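PDB 4R12: nicastrin from Dictyostelium purpureum, which probably serves as an essential subunit of gamma-secretase, the complex that cleaves membrane proteins such as Notch receptors within the membrane. Local coordinates for residues A[170-175]-A[581-586]; A[44-49]-A[66-71]; A[92-97]-A[141-146]; A[21-26]-A[227-232]. All coordinates share one frame; numbering follows the deposited sequence.

Contact 1. Residues A[170-175]-A[581-586]; sequences GAELDS and ALKVFK
An antiparallel pair of strands sets Gly170 to Asp174 beside Ala581 to Phe585. Six backbone hydrogen bonds join them in three reciprocal pairs: Gly170 with Phe585, Glu172 with Lys583, and Asp174 with Ala581. Phe585 has CG between its backbone N and carbonyl carbon (chi1 55°), and the end of the ring comes close to Gly170 and Ala171. Gly170 O lies over one face of the ring, offset toward the rim. At the ring edge, CE2 of Phe585 is 3.5 Å from Glu172 N. An alanine in place of Phe585 would probably leave the backbone of Gly170 and Ala171 without this aromatic cover and open a gap beside Glu172 CB. Strand 169-174 also bonds to strand 43-50, so residues 581-586 add a strand from the far end of the chain to the small-lobe sheet. On the Phe585 side, the extended Lys583 runs alongside Glu172. Its NZ forms a salt bridge with Asp174 OD2 at 3.4 Å, its hydrogen bond weak. Glu172 OE2 is 4.1 Å from Lys583 NZ, too far for a salt bridge, though the charges are opposite. On the other side, Leu173 CD1 meets Leu582 CD1 at 3.7 Å, and Ala171 CB lies 4.0 Å from Val584 CG2. Phe144 packs on both leucines.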
loop_
_atom_site.group_PDB
_atom_site.type_symbol
_atom_site.label_atom_id
_atom_site.label_comp_id
_atom_site.label_asym_id
_atom_site.label_seq_id
_atom_site.Cartn_x
_atom_site.Cartn_y
_atom_site.Cartn_z
ATOM N N GLY A 170 -6.099 -34.787 -2.012
ATOM C CA GLY A 170 -6.931 -33.729 -2.562
ATOM C C GLY A 170 -7.046 -32.554 -1.608
ATOM O O GLY A 170 -6.534 -32.609 -0.490
ATOM N N ALA A 171 -7.717 -31.490 -2.046
ATOM C CA ALA A 171 -7.912 -30.311 -1.202
ATOM C C ALA A 171 -9.237 -29.621 -1.479
ATOM O O ALA A 171 -9.828 -29.795 -2.541
ATOM C CB ALA A 171 -6.767 -29.317 -1.390
ATOM N N GLU A 172 -9.698 -28.841 -0.507
ATOM C CA GLU A 172 -10.857 -27.986 -0.701
ATOM C C GLU A 172 -10.506 -26.541 -0.385
ATOM O O GLU A 172 -9.917 -26.244 0.656
ATOM C CB GLU A 172 -12.042 -28.443 0.160
ATOM C CG GLU A 172 -13.188 -27.438 0.197
ATOM C CD GLU A 172 -14.408 -27.958 0.936
ATOM O OE1 GLU A 172 -14.664 -29.176 0.879
ATOM O OE2 GLU A 172 -15.112 -27.149 1.575
ATOM N N LEU A 173 -10.880 -25.653 -1.299
ATOM C CA LEU A 173 -10.680 -24.222 -1.146
ATOM C C LEU A 173 -12.019 -23.495 -0.962
ATOM O O LEU A 173 -12.870 -23.494 -1.859
ATOM C CB LEU A 173 -9.932 -23.652 -2.367
ATOM C CG LEU A 173 -8.440 -23.935 -2.592
ATOM C CD1 LEU A 173 -8.129 -25.422 -2.745
ATOM C CD2 LEU A 173 -7.921 -23.154 -3.812
ATOM N N ASP A 174 -12.197 -22.876 0.198
ATOM C CA ASP A 174 -13.379 -22.074 0.504
ATOM C C ASP A 174 -13.049 -20.585 0.487
ATOM O O ASP A 174 -12.281 -20.105 1.325
ATOM C CB ASP A 174 -13.948 -22.434 1.883
ATOM C CG ASP A 174 -14.265 -23.900 2.020
ATOM O OD1 ASP A 174 -14.884 -24.462 1.097
ATOM O OD2 ASP A 174 -13.896 -24.492 3.057
ATOM N N SER A 175 -13.628 -19.862 -0.464
ATOM C CA SER A 175 -13.489 -18.414 -0.514
ATOM C C SER A 175 -14.637 -17.834 -1.313
ATOM O O SER A 175 -14.439 -17.261 -2.381
ATOM C CB SER A 175 -12.136 -18.005 -1.118
ATOM O OG SER A 175 -12.017 -18.426 -2.469
ATOM N N ALA A 581 -10.970 -20.599 3.837
ATOM C CA ALA A 581 -10.312 -21.785 4.390
ATOM C C ALA A 581 -9.729 -22.719 3.329
ATOM O O ALA A 581 -10.254 -22.852 2.218
ATOM C CB ALA A 581 -11.281 -22.560 5.277
ATOM N N LEU A 582 -8.636 -23.375 3.704
ATOM C CA LEU A 582 -7.975 -24.351 2.856
ATOM C C LEU A 582 -7.793 -25.647 3.635
ATOM O O LEU A 582 -7.167 -25.667 4.699
ATOM C CB LEU A 582 -6.628 -23.804 2.364
ATOM C CG LEU A 582 -5.699 -24.652 1.492
ATOM C CD1 LEU A 582 -6.453 -25.582 0.562
ATOM C CD2 LEU A 582 -4.830 -23.711 0.665
ATOM N N LYS A 583 -8.355 -26.725 3.106
ATOM C CA LYS A 583 -8.315 -28.010 3.777
ATOM C C LYS A 583 -7.725 -29.059 2.852
ATOM O O LYS A 583 -8.003 -29.062 1.653
ATOM C CB LYS A 583 -9.721 -28.433 4.222
ATOM C CG LYS A 583 -10.492 -27.354 4.975
ATOM C CD LYS A 583 -11.992 -27.650 4.992
ATOM C CE LYS A 583 -12.769 -26.517 5.653
ATOM N NZ LYS A 583 -14.245 -26.718 5.559
ATOM N N VAL A 584 -6.908 -29.944 3.413
ATOM C CA VAL A 584 -6.345 -31.053 2.655
ATOM C C VAL A 584 -6.829 -32.364 3.277
ATOM O O VAL A 584 -7.073 -32.434 4.482
ATOM C CB VAL A 584 -4.799 -30.971 2.610
ATOM C CG1 VAL A 584 -4.188 -32.235 2.036
ATOM C CG2 VAL A 584 -4.375 -29.773 1.776
ATOM N N PHE A 585 -7.003 -33.382 2.441
ATOM C CA PHE A 585 -7.589 -34.645 2.864
ATOM C C PHE A 585 -7.235 -35.728 1.857
ATOM O O PHE A 585 -6.840 -35.421 0.729
ATOM C CB PHE A 585 -9.104 -34.503 2.986
ATOM C CG PHE A 585 -9.758 -33.996 1.733
ATOM C CD1 PHE A 585 -10.181 -34.875 0.751
ATOM C CD2 PHE A 585 -9.919 -32.638 1.525
ATOM C CE1 PHE A 585 -10.765 -34.413 -0.412
ATOM C CE2 PHE A 585 -10.503 -32.166 0.367
ATOM C CZ PHE A 585 -10.928 -33.055 -0.604
ATOM N N LYS A 586 -7.379 -36.991 2.243
ATOM C CA LYS A 586 -7.181 -38.067 1.278
ATOM C C LYS A 586 -8.510 -38.445 0.642
ATOM O O LYS A 586 -9.534 -38.523 1.318
ATOM C CB LYS A 586 -6.512 -39.282 1.925
ATOM C CG LYS A 586 -5.015 -39.350 1.625
ATOM C CD LYS A 586 -4.378 -40.665 2.049
ATOM C CE LYS A 586 -2.941 -40.756 1.537
ATOM N NZ LYS A 586 -2.227 -41.961 2.050
#

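Contact 2. Residues A[44-49]-A[66-71]; sequences SGILYL and KDIIVV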
loop_
_atom_site.group_PDB
_atom_site.type_symbol
_atom_site.label_atom_id
_atom_site.label_comp_id
_atom_site.label_asym_id
_atom_site.label_seq_id
_atom_site.Cartn_x
_atom_site.Cartn_y
_atom_site.Cartn_z
ATOM N N SER A 44 -13.358 -28.289 -4.522
ATOM C CA SER A 44 -12.492 -29.390 -4.128
ATOM C C SER A 44 -12.070 -30.198 -5.347
ATOM O O SER A 44 -12.701 -30.119 -6.391
ATOM C CB SER A 44 -13.194 -30.291 -3.106
ATOM O OG SER A 44 -14.381 -30.840 -3.655
ATOM N N GLY A 45 -10.988 -30.957 -5.209
ATOM C CA GLY A 45 -10.481 -31.757 -6.307
ATOM C C GLY A 45 -9.193 -32.476 -5.963
ATOM O O GLY A 45 -8.637 -32.305 -4.874
ATOM N N ILE A 46 -8.724 -33.292 -6.901
ATOM C CA ILE A 46 -7.462 -34.002 -6.752
ATOM C C ILE A 46 -6.288 -33.026 -6.964
ATOM O O ILE A 46 -6.316 -32.196 -7.877
ATOM C CB ILE A 46 -7.379 -35.188 -7.747
ATOM C CG1 ILE A 46 -6.154 -36.060 -7.476
ATOM C CG2 ILE A 46 -7.387 -34.698 -9.188
ATOM C CD1 ILE A 46 -6.301 -36.950 -6.275
ATOM N N LEU A 47 -5.274 -33.105 -6.108
ATOM C CA LEU A 47 -4.100 -32.250 -6.262
ATOM C C LEU A 47 -3.256 -32.702 -7.450
ATOM O O LEU A 47 -2.907 -33.876 -7.561
ATOM C CB LEU A 47 -3.257 -32.252 -4.986
ATOM C CG LEU A 47 -3.885 -31.651 -3.727
ATOM C CD1 LEU A 47 -2.932 -31.766 -2.561
ATOM C CD2 LEU A 47 -4.278 -30.201 -3.962
ATOM N N TYR A 48 -2.954 -31.773 -8.350
ATOM C CA TYR A 48 -2.079 -32.057 -9.483
ATOM C C TYR A 48 -0.979 -31.002 -9.545
ATOM O O TYR A 48 -1.270 -29.814 -9.667
ATOM C CB TYR A 48 -2.860 -32.080 -10.799
ATOM C CG TYR A 48 -1.986 -32.300 -12.019
ATOM C CD1 TYR A 48 -1.342 -31.235 -12.644
ATOM C CD2 TYR A 48 -1.800 -33.574 -12.544
ATOM C CE1 TYR A 48 -0.541 -31.431 -13.752
ATOM C CE2 TYR A 48 -0.999 -33.780 -13.655
ATOM C CZ TYR A 48 -0.372 -32.706 -14.253
ATOM O OH TYR A 48 0.424 -32.906 -15.357
ATOM N N LEU A 49 0.277 -31.444 -9.483
ATOM C CA LEU A 49 1.422 -30.530 -9.399
ATOM C C LEU A 49 2.042 -30.189 -10.749
ATOM O O LEU A 49 2.434 -31.070 -11.510
ATOM C CB LEU A 49 2.500 -31.126 -8.493
ATOM C CG LEU A 49 3.836 -30.377 -8.442
ATOM C CD1 LEU A 49 3.673 -29.015 -7.772
ATOM C CD2 LEU A 49 4.871 -31.214 -7.726
ATOM N N LYS A 66 -12.269 -35.883 -12.798
ATOM C CA LYS A 66 -12.945 -34.663 -13.201
ATOM C C LYS A 66 -12.346 -33.469 -12.442
ATOM O O LYS A 66 -11.642 -32.645 -13.016
ATOM C CB LYS A 66 -14.455 -34.772 -12.950
ATOM C CG LYS A 66 -15.240 -33.504 -13.273
ATOM C CD LYS A 66 -16.688 -33.590 -12.790
ATOM C CE LYS A 66 -17.533 -34.495 -13.680
ATOM N NZ LYS A 66 -17.732 -33.930 -15.050
ATOM N N ASP A 67 -12.598 -33.402 -11.142
ATOM C CA ASP A 67 -12.264 -32.213 -10.367
ATOM C C ASP A 67 -10.781 -32.147 -9.987
ATOM O O ASP A 67 -10.275 -33.017 -9.279
ATOM C CB ASP A 67 -13.141 -32.155 -9.113
ATOM C CG ASP A 67 -14.633 -32.182 -9.446
ATOM O OD1 ASP A 67 -15.010 -31.645 -10.514
ATOM O OD2 ASP A 67 -15.421 -32.744 -8.648
ATOM N N ILE A 68 -10.093 -31.109 -10.457
ATOM C CA ILE A 68 -8.658 -30.967 -10.210
ATOM C C ILE A 68 -8.299 -29.639 -9.534
ATOM O O ILE A 68 -8.712 -28.579 -10.003
ATOM C CB ILE A 68 -7.863 -31.077 -11.532
ATOM C CG1 ILE A 68 -8.126 -32.429 -12.205
ATOM C CG2 ILE A 68 -6.367 -30.865 -11.290
ATOM C CD1 ILE A 68 -7.554 -32.543 -13.607
ATOM N N ILE A 69 -7.545 -29.715 -8.433
ATOM C CA ILE A 69 -6.872 -28.556 -7.841
ATOM C C ILE A 69 -5.411 -28.534 -8.287
ATOM O O ILE A 69 -4.606 -29.358 -7.849
ATOM C CB ILE A 69 -6.907 -28.568 -6.300
ATOM C CG1 ILE A 69 -8.346 -28.649 -5.781
ATOM C CG2 ILE A 69 -6.182 -27.330 -5.733
ATOM C CD1 ILE A 69 -9.224 -27.527 -6.275
ATOM N N VAL A 70 -5.075 -27.595 -9.163
ATOM C CA VAL A 70 -3.710 -27.472 -9.664
ATOM C C VAL A 70 -2.803 -26.804 -8.637
ATOM O O VAL A 70 -3.111 -25.726 -8.118
ATOM C CB VAL A 70 -3.661 -26.672 -10.979
ATOM C CG1 VAL A 70 -2.221 -26.512 -11.461
ATOM C CG2 VAL A 70 -4.507 -27.350 -12.046
ATOM N N VAL A 71 -1.685 -27.456 -8.343
ATOM C CA VAL A 71 -0.657 -26.895 -7.472
ATOM C C VAL A 71 0.470 -26.365 -8.346
ATOM O O VAL A 71 1.051 -27.114 -9.129
ATOM C CB VAL A 71 -0.109 -27.941 -6.488
ATOM C CG1 VAL A 71 0.919 -27.313 -5.567
ATOM C CG2 VAL A 71 -1.249 -28.557 -5.687
#
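Tyr48 O accepts a nearly straight hydrogen bond from Val71 N at 2.7 Å. Ile46 O takes Ile69 N at 2.8 Å, with the donor 40° above the carbonyl plane. In the other direction, Ile46 N reaches Asp67 O at 2.9 Å, and Tyr48 N bonds to Ile69 O. The backbone of Ile46 and Tyr48 thus provides all four bonds from residues 44-49, as expected for parallel strands. The hydrocarbon packing lies on both sides of this backbone. Leu47 CD2 fits against two branches at once, 3.9 Å from both Ile69 CG2 and Val71 CG2. Beyond it, Leu49 CD1 touches Val71 CG1. Ile69 CG1 comes 3.6 Å from Gly45 N, where the glycine has no side chain. Helix 148-160 packs on this side, against Leu47, Leu49 and Val71. On the opposite side, Ile46 CG2 meets Ile68 CG1 at 3.8 Å. The CG2 branch of Ile68 lies 3.7 Å from Tyr48 CB. Tyr48 CG is anti to the backbone N (chi1 177°), and the side chain packs on Tyr62 and Asn58. Its hydroxyl is hydrogen-bonded to Ser55 O in helix 53-57, which lies between the two strands in sequence. All the polar bonding between the segments is therefore backbone to backbone, which fixes the register, while the branched side chains supply apolar packing on both faces of the buried sheet.

Contact 3. Residues A[92-97]-A[141-146]; sequences EGIIVL and FPIFAI
Ile94 brings CD1 to 3.5 Å from CE1 of the Phe141 ring, and the two side chains meet at a slant. The ring's CD1 also approaches Gly93 CA. On the same face of the sheet, Ile94 and Ile143 point the same way, with Ile94 CB 4.0 Å from Ile143 CG2. Val96 CG2 comes to the same methyl group. The strands run parallel here, and strand 90-96 has strand 67-72 along its other edge in the small-lobe sheet. Val96 N bonds to Phe144 O at 2.7 Å. Phe144 N bonds to Ile94 O, and Ile94 N to Pro142 O. The last bond, Ile146 N to Val96 O, is weak at 3.3 Å. At the start of the pair, Pro142 CD rests 3.3 Å from Glu92 O. Ile146 CG1 is set between its backbone N and carbonyl carbon (chi1 41°), and its CD1 reaches Ile95 CG2 at 3.5 Å and Leu97 CD2 at 4.0 Å. Helix 148-160 packs against Leu97 and Ile146. The Phe144 ring turns from strand 90-96 to pack on Ser175 and Thr580.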
loop_
_atom_site.group_PDB
_atom_site.type_symbol
_atom_site.label_atom_id
_atom_site.label_comp_id
_atom_site.label_asym_id
_atom_site.label_seq_id
_atom_site.Cartn_x
_atom_site.Cartn_y
_atom_site.Cartn_z
ATOM N N GLU A 92 -10.711 -26.792 -10.771
ATOM C CA GLU A 92 -11.583 -26.374 -9.670
ATOM C C GLU A 92 -10.897 -25.384 -8.725
ATOM O O GLU A 92 -11.526 -24.793 -7.850
ATOM C CB GLU A 92 -12.071 -27.595 -8.894
ATOM C CG GLU A 92 -12.982 -28.506 -9.708
ATOM C CD GLU A 92 -14.305 -27.846 -10.076
ATOM O OE1 GLU A 92 -14.647 -26.808 -9.471
ATOM O OE2 GLU A 92 -15.011 -28.373 -10.974
ATOM N N GLY A 93 -9.604 -25.193 -8.909
ATOM C CA GLY A 93 -8.898 -24.259 -8.059
ATOM C C GLY A 93 -7.414 -24.346 -8.285
ATOM O O GLY A 93 -6.932 -25.286 -8.915
ATOM N N ILE A 94 -6.690 -23.358 -7.773
ATOM C CA ILE A 94 -5.238 -23.347 -7.873
ATOM C C ILE A 94 -4.624 -23.022 -6.517
ATOM O O ILE A 94 -5.127 -22.165 -5.786
ATOM C CB ILE A 94 -4.757 -22.328 -8.932
ATOM C CG1 ILE A 94 -5.150 -22.802 -10.332
ATOM C CG2 ILE A 94 -3.244 -22.119 -8.869
ATOM C CD1 ILE A 94 -4.929 -21.760 -11.401
ATOM N N ILE A 95 -3.553 -23.736 -6.179
ATOM C CA ILE A 95 -2.731 -23.410 -5.023
ATOM C C ILE A 95 -1.360 -22.991 -5.516
ATOM O O ILE A 95 -0.712 -23.724 -6.272
ATOM C CB ILE A 95 -2.589 -24.594 -4.060
ATOM C CG1 ILE A 95 -3.963 -25.030 -3.557
ATOM C CG2 ILE A 95 -1.668 -24.232 -2.903
ATOM C CD1 ILE A 95 -3.937 -26.289 -2.699
ATOM N N VAL A 96 -0.929 -21.806 -5.105
ATOM C CA VAL A 96 0.376 -21.299 -5.513
ATOM C C VAL A 96 1.368 -21.468 -4.368
ATOM O O VAL A 96 1.146 -20.996 -3.246
ATOM C CB VAL A 96 0.308 -19.816 -5.955
ATOM C CG1 VAL A 96 1.716 -19.281 -6.286
ATOM C CG2 VAL A 96 -0.644 -19.665 -7.159
ATOM N N LEU A 97 2.465 -22.155 -4.666
ATOM C CA LEU A 97 3.489 -22.455 -3.680
ATOM C C LEU A 97 4.432 -21.265 -3.506
ATOM O O LEU A 97 4.777 -20.589 -4.476
ATOM C CB LEU A 97 4.276 -23.702 -4.110
ATOM C CG LEU A 97 3.448 -24.963 -4.406
ATOM C CD1 LEU A 97 4.317 -25.996 -5.103
ATOM C CD2 LEU A 97 2.847 -25.543 -3.134
ATOM N N PHE A 141 -12.870 -19.643 -10.347
ATOM C CA PHE A 141 -12.443 -20.664 -9.399
ATOM C C PHE A 141 -11.514 -20.001 -8.394
ATOM O O PHE A 141 -10.920 -18.967 -8.707
ATOM C CB PHE A 141 -11.739 -21.830 -10.112
ATOM C CG PHE A 141 -10.608 -21.409 -11.022
ATOM C CD1 PHE A 141 -9.349 -21.103 -10.509
ATOM C CD2 PHE A 141 -10.794 -21.339 -12.395
ATOM C CE1 PHE A 141 -8.318 -20.721 -11.354
ATOM C CE2 PHE A 141 -9.761 -20.967 -13.241
ATOM C CZ PHE A 141 -8.523 -20.658 -12.722
ATOM N N PRO A 142 -11.379 -20.582 -7.194
ATOM C CA PRO A 142 -10.538 -19.917 -6.194
ATOM C C PRO A 142 -9.045 -20.151 -6.427
ATOM O O PRO A 142 -8.631 -21.193 -6.958
ATOM C CB PRO A 142 -10.996 -20.553 -4.884
ATOM C CG PRO A 142 -11.430 -21.931 -5.287
ATOM C CD PRO A 142 -12.023 -21.794 -6.657
ATOM N N ILE A 143 -8.245 -19.162 -6.042
ATOM C CA ILE A 143 -6.802 -19.291 -6.063
ATOM C C ILE A 143 -6.265 -18.889 -4.685
ATOM O O ILE A 143 -6.585 -17.808 -4.177
ATOM C CB ILE A 143 -6.145 -18.422 -7.177
ATOM C CG1 ILE A 143 -6.832 -18.673 -8.527
ATOM C CG2 ILE A 143 -4.650 -18.716 -7.285
ATOM C CD1 ILE A 143 -6.190 -17.927 -9.707
ATOM N N PHE A 144 -5.500 -19.784 -4.067
ATOM C CA PHE A 144 -4.820 -19.488 -2.801
ATOM C C PHE A 144 -3.311 -19.588 -2.944
ATOM O O PHE A 144 -2.804 -20.521 -3.579
ATOM C CB PHE A 144 -5.223 -20.468 -1.686
ATOM C CG PHE A 144 -6.616 -20.284 -1.139
ATOM C CD1 PHE A 144 -7.710 -20.198 -1.970
ATOM C CD2 PHE A 144 -6.831 -20.290 0.228
ATOM C CE1 PHE A 144 -8.997 -20.080 -1.450
ATOM C CE2 PHE A 144 -8.116 -20.172 0.752
ATOM C CZ PHE A 144 -9.198 -20.065 -0.094
ATOM N N ALA A 145 -2.591 -18.670 -2.302
ATOM C CA ALA A 145 -1.202 -18.913 -1.980
ATOM C C ALA A 145 -1.132 -19.477 -0.558
ATOM O O ALA A 145 -2.074 -19.328 0.227
ATOM C CB ALA A 145 -0.368 -17.633 -2.095
ATOM N N ILE A 146 -0.021 -20.128 -0.236
ATOM C CA ILE A 146 0.181 -20.704 1.089
ATOM C C ILE A 146 1.599 -20.390 1.535
ATOM O O ILE A 146 2.470 -20.149 0.697
ATOM C CB ILE A 146 -0.054 -22.231 1.109
ATOM C CG1 ILE A 146 0.549 -22.885 -0.137
ATOM C CG2 ILE A 146 -1.557 -22.544 1.211
ATOM C CD1 ILE A 146 0.496 -24.389 -0.111
#

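Contact 4. Residues A[21-26]-A[227-232]; sequences SYPCTK and FRDLSI
Tyr22 has CG anti to its carbonyl carbon (chi1 -45°), and the ring extends toward Leu230. Leu230 CD2 stands 3.5 Å from the centroid of the Tyr22 ring and only 3° off its normal, a CH-pi contact over the middle of the face. Tyr22 CD1 also touches Asp229 CB at 3.7 Å. An alanine in place of Tyr22 would probably leave the Leu230 methyl without its aromatic partner and open a gap beside Asp229 CB. The Arg228 chain bends at chi3 (-81°). Its NH2 gives a nearly straight hydrogen bond to Thr25 OG1 at 2.9 Å, and this oxygen lies in the guanidinium plane. Phe227 comes in beside the strand backbone, with CD1 3.2 Å from Tyr22 O. The Phe227 ring edge faces Pro23 C and Cys24 N. Water fills in between the polar groups. Pro23 O accepts from water 1 and water 2. Water 1 also donates to Asp229 OD2 at 2.8 Å and accepts from Asp229 N at 3.0 Å. Water 2 accepts from Arg228 N. Cys24 is fixed further by its disulfide to Cys36. Within residues 227-232, Leu230 N bonds to Phe227 O at 2.9 Å and closes a short 3-10 turn. The arrangement is a junction between nicastrin's two lobes: a small-lobe strand meets the large-lobe loop that precedes helix 234-252, through the Tyr22-Leu230 CH-pi contact, the Phe227 ring, one direct side-chain hydrogen bond and bridging waters.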
loop_
_atom_site.group_PDB
_atom_site.type_symbol
_atom_site.label_atom_id
_atom_site.label_comp_id
_atom_site.label_asym_id
_atom_site.label_seq_id
_atom_site.Cartn_x
_atom_site.Cartn_y
_atom_site.Cartn_z
ATOM N N SER A 21 -3.037 -19.437 4.879
ATOM C CA SER A 21 -3.410 -19.378 3.465
ATOM C C SER A 21 -3.838 -17.963 3.067
ATOM O O SER A 21 -4.418 -17.219 3.872
ATOM C CB SER A 21 -4.534 -20.367 3.155
ATOM O OG SER A 21 -5.787 -19.857 3.576
ATOM N N TYR A 22 -3.564 -17.608 1.810
ATOM C CA TYR A 22 -3.733 -16.241 1.347
ATOM C C TYR A 22 -4.560 -16.230 0.062
ATOM O O TYR A 22 -4.051 -16.513 -1.018
ATOM C CB TYR A 22 -2.372 -15.584 1.120
ATOM C CG TYR A 22 -1.375 -15.837 2.239
ATOM C CD1 TYR A 22 -1.474 -15.171 3.450
ATOM C CD2 TYR A 22 -0.327 -16.740 2.074
ATOM C CE1 TYR A 22 -0.565 -15.411 4.487
ATOM C CE2 TYR A 22 0.586 -16.980 3.101
ATOM C CZ TYR A 22 0.460 -16.311 4.302
ATOM O OH TYR A 22 1.374 -16.530 5.323
ATOM N N PRO A 23 -5.847 -15.905 0.188
ATOM C CA PRO A 23 -6.776 -16.035 -0.942
ATOM C C PRO A 23 -6.674 -14.898 -1.955
ATOM O O PRO A 23 -6.324 -13.758 -1.618
ATOM C CB PRO A 23 -8.145 -16.021 -0.264
ATOM C CG PRO A 23 -7.935 -15.166 0.960
ATOM C CD PRO A 23 -6.512 -15.427 1.416
ATOM N N CYS A 24 -6.975 -15.236 -3.202
ATOM C CA CYS A 24 -7.337 -14.266 -4.213
ATOM C C CYS A 24 -8.797 -13.869 -3.988
ATOM O O CYS A 24 -9.656 -14.736 -3.878
ATOM C CB CYS A 24 -7.140 -14.867 -5.608
ATOM S SG CYS A 24 -7.789 -13.860 -6.948
ATOM N N THR A 25 -9.083 -12.573 -3.896
ATOM C CA THR A 25 -10.445 -12.132 -3.585
ATOM C C THR A 25 -11.041 -11.409 -4.781
ATOM O O THR A 25 -10.323 -11.125 -5.738
ATOM C CB THR A 25 -10.465 -11.208 -2.361
ATOM O OG1 THR A 25 -9.705 -10.038 -2.652
ATOM C CG2 THR A 25 -9.862 -11.921 -1.128
ATOM N N LYS A 26 -12.338 -11.116 -4.726
ATOM C CA LYS A 26 -13.028 -10.481 -5.857
ATOM C C LYS A 26 -13.198 -8.976 -5.660
ATOM O O LYS A 26 -13.659 -8.510 -4.605
ATOM C CB LYS A 26 -14.411 -11.124 -6.086
ATOM C CG LYS A 26 -14.898 -11.058 -7.555
ATOM C CD LYS A 26 -14.413 -12.295 -8.322
ATOM C CE LYS A 26 -14.559 -12.167 -9.835
ATOM N NZ LYS A 26 -14.113 -13.440 -10.494
ATOM N N PHE A 227 -2.171 -11.609 -4.437
ATOM C CA PHE A 227 -2.608 -12.097 -3.121
ATOM C C PHE A 227 -2.408 -10.982 -2.112
ATOM O O PHE A 227 -1.297 -10.784 -1.618
ATOM C CB PHE A 227 -1.814 -13.347 -2.702
ATOM C CG PHE A 227 -1.919 -14.476 -3.685
ATOM C CD1 PHE A 227 -3.099 -15.194 -3.806
ATOM C CD2 PHE A 227 -0.859 -14.802 -4.502
ATOM C CE1 PHE A 227 -3.215 -16.223 -4.732
ATOM C CE2 PHE A 227 -0.966 -15.832 -5.421
ATOM C CZ PHE A 227 -2.145 -16.547 -5.532
ATOM N N ARG A 228 -3.471 -10.250 -1.804
ATOM C CA ARG A 228 -3.306 -8.986 -1.093
ATOM C C ARG A 228 -2.897 -9.133 0.383
ATOM O O ARG A 228 -2.410 -8.164 0.987
ATOM C CB ARG A 228 -4.585 -8.144 -1.242
ATOM C CG ARG A 228 -4.684 -7.520 -2.670
ATOM C CD ARG A 228 -6.056 -6.927 -2.995
ATOM N NE ARG A 228 -7.034 -7.939 -3.407
ATOM C CZ ARG A 228 -7.106 -8.467 -4.630
ATOM N NH1 ARG A 228 -6.253 -8.091 -5.578
ATOM N NH2 ARG A 228 -8.036 -9.386 -4.908
ATOM N N ASP A 229 -3.054 -10.323 0.959
ATOM C CA ASP A 229 -2.528 -10.556 2.308
ATOM C C ASP A 229 -1.003 -10.637 2.294
ATOM O O ASP A 229 -0.376 -10.645 3.346
ATOM C CB ASP A 229 -3.095 -11.834 2.922
ATOM C CG ASP A 229 -4.581 -11.736 3.186
ATOM O OD1 ASP A 229 -5.019 -10.722 3.777
ATOM O OD2 ASP A 229 -5.314 -12.659 2.763
ATOM N N LEU A 230 -0.414 -10.706 1.097
ATOM C CA LEU A 230 1.037 -10.797 0.947
ATOM C C LEU A 230 1.628 -9.512 0.377
ATOM O O LEU A 230 2.753 -9.519 -0.120
ATOM C CB LEU A 230 1.431 -11.967 0.035
ATOM C CG LEU A 230 1.007 -13.355 0.522
ATOM C CD1 LEU A 230 1.413 -14.439 -0.480
ATOM C CD2 LEU A 230 1.645 -13.611 1.899
ATOM N N SER A 231 0.874 -8.420 0.463
ATOM C CA SER A 231 1.252 -7.164 -0.176
ATOM C C SER A 231 2.271 -6.333 0.623
ATOM O O SER A 231 1.962 -5.194 1.042
ATOM C CB SER A 231 -0.010 -6.322 -0.435
ATOM O OG SER A 231 -0.729 -6.125 0.776
ATOM N N ILE A 232 3.457 -6.900 0.824
ATOM C CA ILE A 232 4.574 -6.193 1.453
ATOM C C ILE A 232 4.933 -4.936 0.659
ATOM O O ILE A 232 5.126 -3.860 1.241
ATOM C CB ILE A 232 5.810 -7.103 1.565
ATOM C CG1 ILE A 232 5.482 -8.332 2.424
ATOM C CG2 ILE A 232 7.042 -6.336 2.124
ATOM C CD1 ILE A 232 6.649 -9.276 2.592
HETATM O O HOH W 1 -4.351 -12.861 0.156
HETATM O O HOH W 2 -6.114 -11.099 -2.746
HETATM O O HOH W 3 -8.711 -8.433 -1.024
#

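In the fold
All four contacts are largely buried. Contacts 1, 2 and 3 belong to one run of paired strands, the small-lobe strands 169-174, 43-50, 67-72, 90-96 and 143-146 with 581-586 added at the edge of 169-174. Strand 21-29 follows 143-146 and carries the run into contact 4. Contact 1 is antiparallel and partly exposed on its charged face. Contacts 2 and 3 are parallel, more apolar, and both packed under helix 148-160. Contact 4 differs most, since a loop replaces the second strand and side chains and waters replace regular backbone pairing. Its centre is about 13 Å from the centre of the chain, against about 33 Å for contact 2. That fits its place between the lobes.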